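Local coordinates for Fe-regulated protein B (Neisseria meningitidis, PDB 4AIP), which is a TonB-dependent transporter of the meningococcal outer membrane that takes up iron, probably from siderophores, through a plugged beta-barrel, at residues G256-F259 against G260-H264; H450-D454 against F455-G459. All coordinates share one frame; numbering follows the deposited sequence.

From the N terminus, the chain runs through the plug region and then into the barrel, where both contacts lie. Contact 1 comes first. It closes the turn between strand 246-259 and strand 264-276. Contact 2 follows almost two hundred residues later and closes the tighter turn between strand 438-452 and strand 455-469. The two are in series: contact 1 ends before contact 2 begins, and they neither nest nor cross. Each joins two antiparallel neighbours of the transmembrane barrel, and each lies at the protein surface. Their centres are about 32 Å apart, and their nearest atoms are about 21 Å apart, so they do not touch.

Contact 1 (G256-F259 against G260-H264); sequences GTTF and GDDDH
A beta-hairpin turn of the barrel joins strand 246-259 to strand 264-276, and Phe259 and His264 face each other where it closes. They form an antiparallel hydrogen-bonded pair. Phe259 N donates to His264 O at 2.9 Å. The return bond, from His264 N to Phe259 O, is weak: 3.1 Å long and bent to 130° at the hydrogen. Between them the chain makes a type I' turn from Gly260 to Asp263, with Asp263 N bonded to Gly260 O at 3.2 Å. On the side chains, His264 CB sits over the centre of the Phe259 ring, 3.7 Å from its centroid, in a CH-pi contact. The ring gets there because CG lies between the backbone N and the carbonyl carbon (chi1 59°). The two ring planes are near parallel, 26° apart, but the imidazole is slid aside, so the rings barely overlap. Elsewhere, Thr258 CG2 approaches Asp262 OD1 at 3.7 Å, while Thr258 OG1 bonds to Arg265. His264 also touches Tyr315 of strand 302-318. The chemistry implies a turn held by one good backbone bond, one weak one and a methylene-on-ring contact, with no salt bridge between its two segments.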
loop_
_atom_site.group_PDB
_atom_site.type_symbol
_atom_site.label_atom_id
_atom_site.label_comp_id
_atom_site.label_asym_id
_atom_site.label_seq_id
_atom_site.Cartn_x
_atom_site.Cartn_y
_atom_site.Cartn_z
ATOM N N GLY B 256 22.032 -2.468 -15.870
ATOM C CA GLY B 256 23.210 -3.151 -16.313
ATOM C C GLY B 256 23.890 -2.402 -17.421
ATOM O O GLY B 256 23.254 -1.635 -18.159
ATOM N N THR B 257 25.190 -2.613 -17.535
ATOM C CA THR B 257 25.940 -2.131 -18.671
ATOM C C THR B 257 26.822 -3.233 -19.263
ATOM O O THR B 257 27.469 -3.991 -18.552
ATOM C CB THR B 257 26.761 -0.811 -18.402
ATOM O OG1 THR B 257 27.526 -0.517 -19.558
ATOM C CG2 THR B 257 27.708 -0.902 -17.194
ATOM N N THR B 258 26.790 -3.319 -20.582
ATOM C CA THR B 258 27.591 -4.265 -21.348
ATOM C C THR B 258 28.520 -3.455 -22.225
ATOM O O THR B 258 28.063 -2.672 -23.028
ATOM C CB THR B 258 26.703 -5.163 -22.205
ATOM O OG1 THR B 258 25.908 -5.942 -21.326
ATOM C CG2 THR B 258 27.524 -6.114 -23.081
ATOM N N PHE B 259 29.819 -3.631 -22.045
ATOM C CA PHE B 259 30.800 -2.831 -22.769
ATOM C C PHE B 259 32.058 -3.638 -23.140
ATOM O O PHE B 259 32.253 -4.754 -22.643
ATOM C CB PHE B 259 31.187 -1.621 -21.925
ATOM C CG PHE B 259 31.760 -1.987 -20.593
ATOM C CD1 PHE B 259 30.912 -2.354 -19.516
ATOM C CD2 PHE B 259 33.162 -1.983 -20.394
ATOM C CE1 PHE B 259 31.482 -2.703 -18.242
ATOM C CE2 PHE B 259 33.725 -2.327 -19.138
ATOM C CZ PHE B 259 32.899 -2.678 -18.058
ATOM N N GLY B 260 32.887 -3.058 -24.014
ATOM C CA GLY B 260 34.201 -3.595 -24.325
ATOM C C GLY B 260 34.114 -4.822 -25.194
ATOM O O GLY B 260 34.633 -5.880 -24.813
ATOM N N ASP B 261 33.435 -4.677 -26.344
ATOM C CA ASP B 261 33.326 -5.731 -27.373
ATOM C C ASP B 261 32.341 -6.815 -26.940
ATOM O O ASP B 261 32.372 -7.961 -27.443
ATOM C CB ASP B 261 34.716 -6.337 -27.687
ATOM C CG ASP B 261 35.622 -5.341 -28.385
ATOM O OD1 ASP B 261 35.208 -4.890 -29.483
ATOM O OD2 ASP B 261 36.718 -4.996 -27.848
ATOM N N ASP B 262 31.485 -6.442 -25.984
ATOM C CA ASP B 262 30.575 -7.374 -25.309
ATOM C C ASP B 262 31.238 -8.440 -24.484
ATOM O O ASP B 262 30.635 -9.511 -24.263
ATOM C CB ASP B 262 29.611 -8.039 -26.298
ATOM C CG ASP B 262 28.672 -7.038 -26.915
ATOM O OD1 ASP B 262 28.744 -5.823 -26.553
ATOM O OD2 ASP B 262 27.852 -7.453 -27.768
ATOM N N ASP B 263 32.453 -8.152 -24.029
ATOM C CA ASP B 263 33.177 -9.089 -23.218
ATOM C C ASP B 263 33.160 -8.683 -21.742
ATOM O O ASP B 263 33.657 -9.378 -20.872
ATOM C CB ASP B 263 34.556 -9.378 -23.851
ATOM C CG ASP B 263 34.466 -10.388 -25.042
ATOM O OD1 ASP B 263 33.539 -11.262 -25.097
ATOM O OD2 ASP B 263 35.326 -10.309 -25.945
ATOM N N HIS B 264 32.511 -7.573 -21.448
ATOM C CA HIS B 264 32.362 -7.111 -20.080
ATOM C C HIS B 264 30.916 -6.727 -19.722
ATOM O O HIS B 264 30.206 -6.105 -20.531
ATOM C CB HIS B 264 33.255 -5.892 -19.876
ATOM C CG HIS B 264 34.713 -6.207 -19.925
ATOM N ND1 HIS B 264 35.391 -6.466 -21.107
ATOM C CD2 HIS B 264 35.632 -6.319 -18.927
ATOM C CE1 HIS B 264 36.659 -6.726 -20.832
ATOM N NE2 HIS B 264 36.834 -6.637 -19.520
#

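Contact 2 (H450-D454 against F455-G459); sequences HDIGD and FTLTG
His450 and Leu457 pair across a tight beta hairpin, and their two backbone bonds are short and straight. His450 N reaches Leu457 O at 2.7 Å, and Leu457 N reaches His450 O at 2.6 Å. Both have an angle of 175° at the hydrogen. Nearer the turn, Ile452 and Phe455 form the next hydrogen-bonded pair with longer bonds. Ile452 N lies 3.0 Å from Phe455 O, and Phe455 N lies 3.2 Å from Ile452 O. Asp451 and Thr456 form the non-hydrogen-bonded pair between these two. Their side chains lie side by side, and Thr456 OG1 donates to Asp451 OD1 at 2.7 Å from above the carboxylate plane. With chi1 at -73° the hydroxyl sits beside its own backbone N and faces Asp451.

Between the two strands, the face with His450, Ile452, Phe455 and Leu457 is more loosely packed. Its cross-strand side-chain packing includes Ile452 CG2 against Leu457 CD1 at 3.7 Å. The Phe455 ring has Ile452 O at its edge. Ile452, Gly453, Asp454 and Phe455 are exposed, so the turn end is the solvent side.

Strand 475-490 flanks the hairpin: Trp489 stacks on Phe455, and Val487 touches Phe455 and Leu457. Beside strand 438-452, the backbones of Asp451 and Gln375 are hydrogen-bonded. Arg62, in a loop near the start of the modelled chain, touches Thr456 on strand 455-469.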
loop_
_atom_site.group_PDB
_atom_site.type_symbol
_atom_site.label_atom_id
_atom_site.label_comp_id
_atom_site.label_asym_id
_atom_site.label_seq_id
_atom_site.Cartn_x
_atom_site.Cartn_y
_atom_site.Cartn_z
ATOM N N HIS B 450 39.884 -31.634 -17.389
ATOM C CA HIS B 450 40.745 -32.080 -18.421
ATOM C C HIS B 450 39.995 -33.036 -19.308
ATOM O O HIS B 450 39.412 -34.005 -18.811
ATOM C CB HIS B 450 41.959 -32.769 -17.813
ATOM C CG HIS B 450 42.982 -33.158 -18.830
ATOM N ND1 HIS B 450 43.427 -32.273 -19.799
ATOM C CD2 HIS B 450 43.647 -34.327 -19.045
ATOM C CE1 HIS B 450 44.326 -32.890 -20.571
ATOM N NE2 HIS B 450 44.468 -34.138 -20.143
ATOM N N ASP B 451 40.051 -32.746 -20.607
ATOM C CA ASP B 451 39.533 -33.533 -21.711
ATOM C C ASP B 451 40.559 -34.376 -22.456
ATOM O O ASP B 451 41.410 -33.826 -23.195
ATOM C CB ASP B 451 39.081 -32.576 -22.767
ATOM C CG ASP B 451 37.665 -32.188 -22.621
ATOM O OD1 ASP B 451 37.005 -32.394 -21.564
ATOM O OD2 ASP B 451 37.185 -31.657 -23.616
ATOM N N ILE B 452 40.432 -35.701 -22.360
ATOM C CA ILE B 452 41.359 -36.575 -23.077
ATOM C C ILE B 452 40.656 -37.750 -23.737
ATOM O O ILE B 452 40.045 -38.593 -23.054
ATOM C CB ILE B 452 42.530 -37.029 -22.144
ATOM C CG1 ILE B 452 43.313 -38.181 -22.768
ATOM C CG2 ILE B 452 42.050 -37.374 -20.755
ATOM C CD1 ILE B 452 44.327 -38.814 -21.791
ATOM N N GLY B 453 40.747 -37.837 -25.057
ATOM C CA GLY B 453 40.030 -38.906 -25.769
ATOM C C GLY B 453 38.559 -38.564 -25.640
ATOM O O GLY B 453 38.161 -37.433 -25.898
ATOM N N ASP B 454 37.726 -39.508 -25.231
ATOM C CA ASP B 454 36.333 -39.109 -25.087
ATOM C C ASP B 454 35.870 -39.187 -23.612
ATOM O O ASP B 454 34.699 -39.417 -23.276
ATOM C CB ASP B 454 35.428 -39.696 -26.200
ATOM C CG ASP B 454 35.708 -41.122 -26.483
ATOM O OD1 ASP B 454 36.274 -41.806 -25.600
ATOM O OD2 ASP B 454 35.340 -41.594 -27.579
ATOM N N PHE B 455 36.885 -38.932 -22.772
ATOM C CA PHE B 455 36.813 -38.741 -21.335
ATOM C C PHE B 455 36.911 -37.282 -20.958
ATOM O O PHE B 455 37.629 -36.550 -21.597
ATOM C CB PHE B 455 37.987 -39.431 -20.676
ATOM C CG PHE B 455 37.839 -40.889 -20.595
ATOM C CD1 PHE B 455 37.145 -41.456 -19.546
ATOM C CD2 PHE B 455 38.379 -41.714 -21.579
ATOM C CE1 PHE B 455 36.980 -42.820 -19.466
ATOM C CE2 PHE B 455 38.226 -43.112 -21.515
ATOM C CZ PHE B 455 37.535 -43.656 -20.465
ATOM N N THR B 456 36.187 -36.872 -19.920
ATOM C CA THR B 456 36.325 -35.578 -19.320
ATOM C C THR B 456 36.566 -35.817 -17.829
ATOM O O THR B 456 35.730 -36.400 -17.138
ATOM C CB THR B 456 35.106 -34.699 -19.590
ATOM O OG1 THR B 456 35.133 -34.273 -20.965
ATOM C CG2 THR B 456 35.130 -33.444 -18.683
ATOM N N LEU B 457 37.737 -35.385 -17.351
ATOM C CA LEU B 457 38.164 -35.644 -15.973
ATOM C C LEU B 457 38.210 -34.351 -15.207
ATOM O O LEU B 457 38.574 -33.331 -15.772
ATOM C CB LEU B 457 39.541 -36.323 -15.966
ATOM C CG LEU B 457 39.533 -37.599 -16.841
ATOM C CD1 LEU B 457 40.935 -38.017 -17.309
ATOM C CD2 LEU B 457 38.872 -38.783 -16.164
ATOM N N THR B 458 37.829 -34.400 -13.936
ATOM C CA THR B 458 37.596 -33.198 -13.147
ATOM C C THR B 458 38.277 -33.499 -11.824
ATOM O O THR B 458 38.025 -34.596 -11.235
ATOM C CB THR B 458 36.076 -32.886 -12.981
ATOM O OG1 THR B 458 35.536 -32.506 -14.247
ATOM C CG2 THR B 458 35.829 -31.729 -12.004
ATOM N N GLY B 459 39.193 -32.604 -11.383
ATOM C CA GLY B 459 39.835 -32.793 -10.097
ATOM C C GLY B 459 39.727 -31.481 -9.388
ATOM O O GLY B 459 39.985 -30.424 -9.999
#